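Local structure of uracil-dna glycosylase (Deinococcus radiodurans, 4UQM) at residues 81-86 against 145-150; 130-135 against 238-243; 178-183 against 197-202. The protein belongs to the uracil-DNA glycosylase superfamily and is built round a parallel four-stranded beta sheet flanked by helices. The protein carries 1 engineered substitution. One frame throughout, in Å; residues are numbered along the deposited sequence.

Overall arrangement
Contact 3 lies in the central parallel sheet, pairing strand 179-183 with an outermost strand, 200-204, and backbone hydrogen bonds carry it. Contact 1 continues from the same sheet: strand 77-81, next to 179-183, runs into the loop 81-86, which packs on 145-150 and meets the bound DNA. Its segments share one direct hydrogen bond and one water. In contact 2 the chemistry passes to side chains, with two tryptophans and a leucine joining the short helix 131-134 to the C-terminal tail and an indole N-H bonded to a backbone carbonyl. Contacts 1 and 2 are largely buried, whereas contact 3 is only partly so. Along the chain, contact 3 is nested within the loop that contact 2 closes.

Contact 1 of 3, residues 81-86 against 145-150; sequences GQDPYH and LTVRAA. Engineered in segment 145-150: A150 (natural residue Gly). With nucleotides of chain B.
The touching parts of 81-86 and 145-150 run in roughly the same direction, about 35° apart, and come closest where the CA atoms of H86 and A149 stand 5.0 Å apart. Here the backbones join: A150 N, in an engineered residue (naturally Gly), gives an almost straight 2.9 Å hydrogen bond to H86 O. V147 is wedged between the segments, CG1 against the carbonyl oxygens of P84 and Y85 and CG2 3.2 Å from D83 OD2. That carboxylate oxygen accepts from N153 N and from a water, which also donates to T146 O, while D83 OD1 takes Q82 NE2 from above the carboxylate plane. P84 lays its ring edge on the L145 carbonyl, CG to O 3.5 Å. H86 CG sits in the crowded position between N and carbonyl carbon (chi1 62°), and NE2 donates in the ring plane to OP2 of DA8 of chain B at 2.7 Å, so H86 binds a phosphate oxygen of the DNA. Strand 147-148 pairs antiparallel with strand 56-57, L145 packs on helix 160-172 and T146 on helix 38-53, while G81 ends the sheet strand 77-81.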
# COMPACT_ATOMS: atom_id res chain seq x y z
N GLY A 81 -1.21 -4.21 1.29
CA GLY A 81 -1.62 -4.80 2.57
C GLY A 81 -3.13 -4.88 2.71
O GLY A 81 -3.89 -4.80 1.72
N GLN A 82 -3.54 -5.14 3.94
CA GLN A 82 -4.94 -5.34 4.26
C GLN A 82 -5.71 -4.03 4.47
O GLN A 82 -6.68 -3.73 3.74
CB GLN A 82 -5.02 -6.28 5.47
CG GLN A 82 -6.45 -6.51 5.97
CD GLN A 82 -6.50 -7.39 7.19
OE1 GLN A 82 -6.35 -8.61 7.08
NE2 GLN A 82 -6.76 -6.79 8.34
N ASP A 83 -5.32 -3.31 5.50
CA ASP A 83 -5.99 -2.08 5.89
C ASP A 83 -5.02 -1.32 6.78
O ASP A 83 -3.96 -1.84 7.17
CB ASP A 83 -7.38 -2.34 6.55
CG ASP A 83 -7.33 -2.96 7.92
OD1 ASP A 83 -6.52 -3.83 8.23
OD2 ASP A 83 -8.17 -2.53 8.78
N PRO A 84 -5.29 -0.05 7.07
CA PRO A 84 -4.29 0.74 7.77
C PRO A 84 -4.06 0.29 9.19
O PRO A 84 -4.93 -0.33 9.84
CB PRO A 84 -4.88 2.16 7.76
CG PRO A 84 -5.84 2.16 6.64
CD PRO A 84 -6.43 0.77 6.64
N TYR A 85 -2.92 0.66 9.76
CA TYR A 85 -2.72 0.45 11.19
C TYR A 85 -3.88 1.14 11.96
O TYR A 85 -4.36 2.22 11.55
CB TYR A 85 -1.47 1.17 11.70
CG TYR A 85 -0.16 0.60 11.26
CD1 TYR A 85 0.21 -0.72 11.55
CD2 TYR A 85 0.74 1.39 10.53
CE1 TYR A 85 1.46 -1.22 11.16
CE2 TYR A 85 1.99 0.92 10.19
CZ TYR A 85 2.32 -0.40 10.48
OH TYR A 85 3.56 -0.97 10.11
N HIS A 86 -4.29 0.56 13.07
CA HIS A 86 -5.52 0.95 13.74
C HIS A 86 -5.29 1.48 15.13
O HIS A 86 -6.25 1.61 15.93
CB HIS A 86 -6.55 -0.19 13.74
CG HIS A 86 -6.12 -1.43 14.45
ND1 HIS A 86 -5.88 -2.59 13.76
CD2 HIS A 86 -5.76 -1.66 15.73
CE1 HIS A 86 -5.44 -3.51 14.60
NE2 HIS A 86 -5.35 -2.99 15.80
N LEU A 145 -8.75 1.49 2.78
CA LEU A 145 -7.93 2.67 3.07
C LEU A 145 -8.27 3.44 4.32
O LEU A 145 -7.62 4.46 4.65
CB LEU A 145 -7.93 3.60 1.85
CG LEU A 145 -7.28 3.00 0.58
CD1 LEU A 145 -7.26 4.09 -0.47
CD2 LEU A 145 -5.82 2.58 0.80
N THR A 146 -9.23 2.91 5.10
CA THR A 146 -9.52 3.47 6.43
C THR A 146 -9.85 2.31 7.38
O THR A 146 -10.10 1.17 6.94
CB THR A 146 -10.74 4.42 6.38
OG1 THR A 146 -11.87 3.77 5.80
CG2 THR A 146 -10.44 5.71 5.62
N VAL A 147 -9.83 2.60 8.68
CA VAL A 147 -10.14 1.62 9.71
C VAL A 147 -10.62 2.32 10.96
O VAL A 147 -10.22 3.44 11.25
CB VAL A 147 -8.89 0.77 10.01
CG1 VAL A 147 -7.75 1.60 10.59
CG2 VAL A 147 -9.22 -0.41 10.92
N ARG A 148 -11.55 1.70 11.66
CA ARG A 148 -11.96 2.19 12.98
C ARG A 148 -10.90 1.83 14.02
O ARG A 148 -10.32 0.72 14.00
CB ARG A 148 -13.31 1.56 13.35
CG ARG A 148 -14.07 2.22 14.47
CD ARG A 148 -15.36 1.44 14.70
NE ARG A 148 -16.27 1.22 13.54
CZ ARG A 148 -17.27 0.36 13.51
NH1 ARG A 148 -17.57 -0.40 14.54
NH2 ARG A 148 -18.01 0.25 12.45
N ALA A 149 -10.62 2.77 14.93
CA ALA A 149 -9.66 2.53 15.98
C ALA A 149 -9.86 1.22 16.68
O ALA A 149 -10.98 0.84 17.00
CB ALA A 149 -9.69 3.67 16.99
N ALA A 150 -8.76 0.53 16.94
CA ALA A 150 -8.74 -0.74 17.63
C ALA A 150 -9.36 -1.94 16.98
O ALA A 150 -9.34 -3.01 17.61
CB ALA A 150 -9.26 -0.60 19.06
P DA B 8 -3.54 -3.49 19.09
OP1 DA B 8 -3.51 -2.29 19.96
OP2 DA B 8 -4.72 -3.86 18.25
O5' DA B 8 -2.19 -3.70 18.28
C5' DA B 8 -2.20 -4.66 17.22
C4' DA B 8 -0.80 -5.09 16.87
O4' DA B 8 -0.32 -6.06 17.83
C3' DA B 8 -0.74 -5.77 15.51
O3' DA B 8 0.47 -5.46 14.82
C2' DA B 8 -0.76 -7.25 15.82
C1' DA B 8 -0.15 -7.33 17.21
N9 DA B 8 -0.79 -8.34 18.05
C8 DA B 8 -0.16 -9.28 18.83
N7 DA B 8 -0.98 -10.10 19.44
C5 DA B 8 -2.24 -9.69 19.02
C6 DA B 8 -3.53 -10.17 19.29
N6 DA B 8 -3.79 -11.20 20.10
N1 DA B 8 -4.57 -9.53 18.71
C2 DA B 8 -4.32 -8.50 17.88
N3 DA B 8 -3.15 -7.97 17.54
C4 DA B 8 -2.13 -8.62 18.15
O HOH W 1 -10.62 -1.40 7.93

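Contact 2 of 3, residues 130-135 against 238-243; sequences LRSWAE and WQLPAT
W133 lies between two partners of the tail, its indole covered on both faces. Over one face stands W238, turned almost perpendicular, so that the pair is a T-shaped (edge-to-face) stack: the six-membered rings are 5.1 Å apart between centroids, with planes at 88°. The edge of W238 does the touching, CE3 coming down over the centre of the W133 ring system and reaching CE2 at 3.7 Å. On the opposite face L240 puts its CD2 methyl over the five-membered ring, 3.8 Å from the centroid, a CH-pi contact set toward the rim. L130 CD2 shares that face with L240, and the two leucines meet obliquely, CD2 of L130 to CD1 of L240 at 3.8 Å.

The edge of the indole is used as well. W133 NE1 donates to W238 O at 2.9 Å, with the oxygen close to the indole plane; the nitrogen itself stands above the carbonyl plane of W238, off any lone pair. Thus W238 holds W133 twice, by its ring on a face and by its backbone at the edge, which should limit the rotation of the indole.

What is joined is the short helix 131-134, with L130 at its N-cap position, and the loop that follows helix 220-230 near the C-terminus. The loop thus packs against helices beside the parallel sheet of the uracil-DNA glycosylase fold, W133 also touching V138 of strand 138-142. W238 turns also to F221 of helix 220-230, edge-to-face, and both tryptophans pack on L115 of helix 106-118.

Toward the surface S132 continues the contact. Its OG, in the crowded position between N and carbonyl carbon (chi1 66°), touches L240 CD2 at 3.4 Å and P241 CD at 3.6 Å. A water links the same hydroxyl to Q239 O, to which it donates, while Q239 NE2 bonds L240 O within the tail.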
# COMPACT_ATOMS: atom_id res chain seq x y z
N LEU A 130 8.72 5.29 5.59
CA LEU A 130 9.00 4.61 4.32
C LEU A 130 8.87 5.51 3.11
O LEU A 130 8.83 5.03 1.97
CB LEU A 130 8.10 3.38 4.20
CG LEU A 130 8.11 2.42 5.38
CD1 LEU A 130 7.11 1.29 5.09
CD2 LEU A 130 9.48 1.86 5.64
N ARG A 131 8.89 6.83 3.32
CA ARG A 131 8.73 7.78 2.22
C ARG A 131 9.78 7.55 1.12
O ARG A 131 9.49 7.72 -0.08
CB ARG A 131 8.81 9.22 2.71
CG ARG A 131 8.69 10.27 1.62
CD ARG A 131 8.88 11.67 2.13
NE ARG A 131 10.22 12.01 2.70
CZ ARG A 131 10.52 13.07 3.49
NH1 ARG A 131 9.59 13.93 3.86
NH2 ARG A 131 11.78 13.25 3.92
N SER A 132 10.98 7.16 1.52
CA SER A 132 12.07 6.97 0.53
C SER A 132 11.83 5.77 -0.38
O SER A 132 12.42 5.72 -1.46
CB SER A 132 13.45 6.91 1.18
OG SER A 132 13.55 5.76 1.98
N TRP A 133 10.96 4.86 0.00
CA TRP A 133 10.52 3.80 -0.91
C TRP A 133 9.48 4.34 -1.90
O TRP A 133 9.54 4.10 -3.10
CB TRP A 133 9.89 2.61 -0.17
CG TRP A 133 10.83 1.76 0.64
CD1 TRP A 133 12.19 1.83 0.69
CD2 TRP A 133 10.45 0.71 1.53
NE1 TRP A 133 12.67 0.89 1.57
CE2 TRP A 133 11.62 0.16 2.05
CE3 TRP A 133 9.23 0.12 1.86
CZ2 TRP A 133 11.61 -0.88 2.98
CZ3 TRP A 133 9.23 -0.96 2.74
CH2 TRP A 133 10.40 -1.44 3.29
N ALA A 134 8.54 5.14 -1.37
CA ALA A 134 7.50 5.75 -2.25
C ALA A 134 8.13 6.61 -3.32
O ALA A 134 7.68 6.66 -4.48
CB ALA A 134 6.53 6.56 -1.42
N GLU A 135 9.20 7.31 -2.94
CA GLU A 135 9.89 8.18 -3.89
C GLU A 135 10.61 7.44 -5.02
O GLU A 135 11.01 8.08 -6.01
CB GLU A 135 10.89 9.02 -3.13
CG GLU A 135 10.24 10.05 -2.21
CD GLU A 135 11.20 10.76 -1.23
OE1 GLU A 135 12.30 10.27 -0.90
OE2 GLU A 135 10.81 11.83 -0.73
N TRP A 238 16.17 -0.95 -1.17
CA TRP A 238 15.37 -1.20 0.00
C TRP A 238 15.96 -0.57 1.27
O TRP A 238 15.23 -0.30 2.23
CB TRP A 238 15.14 -2.72 0.20
CG TRP A 238 14.34 -3.37 -0.90
CD1 TRP A 238 14.81 -4.22 -1.87
CD2 TRP A 238 12.93 -3.22 -1.14
NE1 TRP A 238 13.77 -4.61 -2.69
CE2 TRP A 238 12.61 -4.02 -2.26
CE3 TRP A 238 11.91 -2.53 -0.49
CZ2 TRP A 238 11.31 -4.08 -2.78
CZ3 TRP A 238 10.62 -2.61 -1.00
CH2 TRP A 238 10.34 -3.38 -2.13
N GLN A 239 17.27 -0.34 1.32
CA GLN A 239 17.85 0.33 2.49
C GLN A 239 17.22 1.68 2.72
O GLN A 239 17.05 2.43 1.80
CB GLN A 239 19.36 0.51 2.31
CG GLN A 239 20.05 1.09 3.55
CD GLN A 239 19.87 0.17 4.76
OE1 GLN A 239 20.34 -0.97 4.75
NE2 GLN A 239 19.19 0.66 5.78
N LEU A 240 16.82 1.92 3.98
CA LEU A 240 16.27 3.18 4.45
C LEU A 240 17.35 4.01 5.09
O LEU A 240 18.34 3.44 5.58
CB LEU A 240 15.19 2.88 5.46
CG LEU A 240 13.98 2.16 4.87
CD1 LEU A 240 13.24 1.44 5.98
CD2 LEU A 240 13.05 3.08 4.08
N PRO A 241 17.19 5.34 5.12
CA PRO A 241 18.15 6.17 5.85
C PRO A 241 18.23 5.83 7.32
O PRO A 241 17.21 5.46 7.91
CB PRO A 241 17.65 7.60 5.64
CG PRO A 241 16.42 7.52 4.90
CD PRO A 241 16.07 6.12 4.59
N ALA A 242 19.41 5.96 7.93
CA ALA A 242 19.50 5.71 9.35
C ALA A 242 18.66 6.67 10.20
O ALA A 242 18.08 6.26 11.20
CB ALA A 242 20.96 5.75 9.82
N THR A 243 18.57 7.91 9.78
CA THR A 243 17.75 8.91 10.44
C THR A 243 16.95 9.69 9.40
O THR A 243 17.35 9.82 8.22
CB THR A 243 18.62 9.91 11.26
OG1 THR A 243 19.39 10.71 10.38
CG2 THR A 243 19.57 9.21 12.22
O HOH W 2 15.00 3.96 0.44

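Contact 3 of 3, residues 178-183 against 197-202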
# COMPACT_ATOMS: atom_id res chain seq x y z
N VAL A 178 5.48 -4.07 -13.82
CA VAL A 178 5.23 -3.75 -12.44
C VAL A 178 5.22 -5.05 -11.65
O VAL A 178 4.64 -6.08 -12.08
CB VAL A 178 3.89 -3.01 -12.28
CG1 VAL A 178 3.59 -2.79 -10.84
CG2 VAL A 178 3.97 -1.67 -13.01
N VAL A 179 5.87 -5.02 -10.50
CA VAL A 179 5.78 -6.11 -9.54
C VAL A 179 4.73 -5.79 -8.51
O VAL A 179 4.83 -4.78 -7.79
CB VAL A 179 7.16 -6.38 -8.90
CG1 VAL A 179 7.08 -7.54 -7.89
CG2 VAL A 179 8.28 -6.60 -9.92
N PHE A 180 3.74 -6.65 -8.39
CA PHE A 180 2.71 -6.55 -7.40
C PHE A 180 2.99 -7.51 -6.27
O PHE A 180 3.08 -8.73 -6.51
CB PHE A 180 1.35 -6.92 -8.02
CG PHE A 180 0.87 -6.00 -9.14
CD1 PHE A 180 1.39 -6.09 -10.43
CD2 PHE A 180 -0.13 -5.08 -8.90
CE1 PHE A 180 0.89 -5.30 -11.45
CE2 PHE A 180 -0.63 -4.24 -9.92
CZ PHE A 180 -0.10 -4.36 -11.19
N ILE A 181 3.10 -6.98 -5.07
CA ILE A 181 3.33 -7.76 -3.84
C ILE A 181 2.05 -7.72 -3.01
O ILE A 181 1.66 -6.68 -2.52
CB ILE A 181 4.52 -7.19 -3.00
CG1 ILE A 181 5.80 -7.12 -3.85
CG2 ILE A 181 4.71 -7.98 -1.71
CD1 ILE A 181 6.92 -6.39 -3.11
N LEU A 182 1.40 -8.89 -2.89
CA LEU A 182 0.08 -9.00 -2.25
C LEU A 182 0.31 -9.66 -0.91
O LEU A 182 0.62 -10.88 -0.84
CB LEU A 182 -0.87 -9.80 -3.15
CG LEU A 182 -0.96 -9.28 -4.60
CD1 LEU A 182 -1.96 -10.15 -5.39
CD2 LEU A 182 -1.34 -7.81 -4.66
N TRP A 183 0.15 -8.89 0.16
CA TRP A 183 0.37 -9.37 1.51
C TRP A 183 -0.95 -9.55 2.24
O TRP A 183 -1.56 -8.57 2.67
CB TRP A 183 1.23 -8.36 2.31
CG TRP A 183 2.72 -8.47 1.92
CD1 TRP A 183 3.37 -9.52 1.33
CD2 TRP A 183 3.72 -7.48 2.18
NE1 TRP A 183 4.73 -9.25 1.21
CE2 TRP A 183 4.95 -7.99 1.73
CE3 TRP A 183 3.69 -6.22 2.77
CZ2 TRP A 183 6.13 -7.23 1.85
CZ3 TRP A 183 4.86 -5.49 2.86
CH2 TRP A 183 6.03 -5.99 2.39
N LYS A 197 0.85 -8.96 -19.45
CA LYS A 197 1.85 -9.98 -19.80
C LYS A 197 3.23 -9.70 -19.17
O LYS A 197 4.00 -10.63 -18.90
CB LYS A 197 2.01 -10.16 -21.32
CG LYS A 197 2.54 -8.96 -22.12
CD LYS A 197 2.68 -9.27 -23.62
N ASN A 198 3.53 -8.43 -18.95
CA ASN A 198 4.83 -8.09 -18.38
C ASN A 198 4.89 -7.97 -16.90
O ASN A 198 5.97 -7.72 -16.35
CB ASN A 198 5.35 -6.80 -18.98
CG ASN A 198 5.66 -6.95 -20.44
OD1 ASN A 198 6.19 -7.99 -20.90
ND2 ASN A 198 5.32 -5.92 -21.20
N HIS A 199 3.76 -8.16 -16.23
CA HIS A 199 3.74 -7.95 -14.79
C HIS A 199 4.09 -9.23 -14.02
O HIS A 199 4.06 -10.30 -14.58
CB HIS A 199 2.39 -7.39 -14.36
CG HIS A 199 2.06 -6.09 -15.03
ND1 HIS A 199 3.03 -5.17 -15.32
CD2 HIS A 199 0.90 -5.57 -15.48
CE1 HIS A 199 2.50 -4.14 -15.93
NE2 HIS A 199 1.20 -4.35 -16.04
N VAL A 200 4.42 -9.07 -12.75
CA VAL A 200 4.80 -10.16 -11.85
C VAL A 200 4.01 -10.03 -10.60
O VAL A 200 3.90 -8.93 -10.05
CB VAL A 200 6.32 -10.14 -11.57
CG1 VAL A 200 6.73 -11.16 -10.51
CG2 VAL A 200 7.14 -10.37 -12.85
N VAL A 201 3.53 -11.14 -10.07
CA VAL A 201 2.83 -11.19 -8.81
C VAL A 201 3.61 -12.04 -7.81
O VAL A 201 4.03 -13.16 -8.11
CB VAL A 201 1.42 -11.75 -8.95
CG1 VAL A 201 0.71 -11.77 -7.60
CG2 VAL A 201 0.66 -10.92 -9.96
N ILE A 202 3.81 -11.45 -6.63
CA ILE A 202 4.37 -12.13 -5.49
C ILE A 202 3.33 -12.08 -4.39
O ILE A 202 2.80 -11.01 -4.08
CB ILE A 202 5.68 -11.42 -5.05
CG1 ILE A 202 6.70 -11.52 -6.15
CG2 ILE A 202 6.21 -12.05 -3.75
CD1 ILE A 202 7.88 -10.58 -6.00
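The F180 ring has V178 CG1 over one face, toward the rim, while H199 CG and V200 O lie at its edge, in plane. Its CE1 corner, 3.8 Å from H199 CG, leads an edge-to-face approach to the imidazole, with the two planes at 67°. The imidazole is held by its nitrogens: ND1 accepts V178 N at 3.1 Å, the donor tilted 28° from the ring plane, and NE2 bonds N172 O. Such a pair of partners is consistent with a neutral ring protonated at NE2. Having chi1 of -59°, H199 places CG beside its own backbone N, and its side chain runs alongside V178.

From here on the backbones take over. V200 N donates to V178 O, F180 N to V200 O at 2.8 Å, I202 N to F180 O, and L182 N to I202 O at 2.8 Å, the last three nearly along the C=O axes. CA-H groups of V179, V201 and I181 add weaker contacts to these same acceptors. On one face V179 CG1 meets I202 CD1 at 3.7 Å, and both side chains rest on T224 of helix 220-230. On the other, F180 packs against helix 160-172, while L182 CD1 touches V201 CG1 at 3.8 Å.

Strand 179-183 takes strand 77-81 as its other neighbour, leaving 200-204 outermost. The two strands described here run parallel, the axes of 179-183 and 200-202 4.7 Å apart at closest approach, and are connected through helix 185-188: a beta-alpha-beta crossover at one edge of the parallel sheet, strand order 2-1-3-4, that forms the core of the uracil-DNA glycosylase fold.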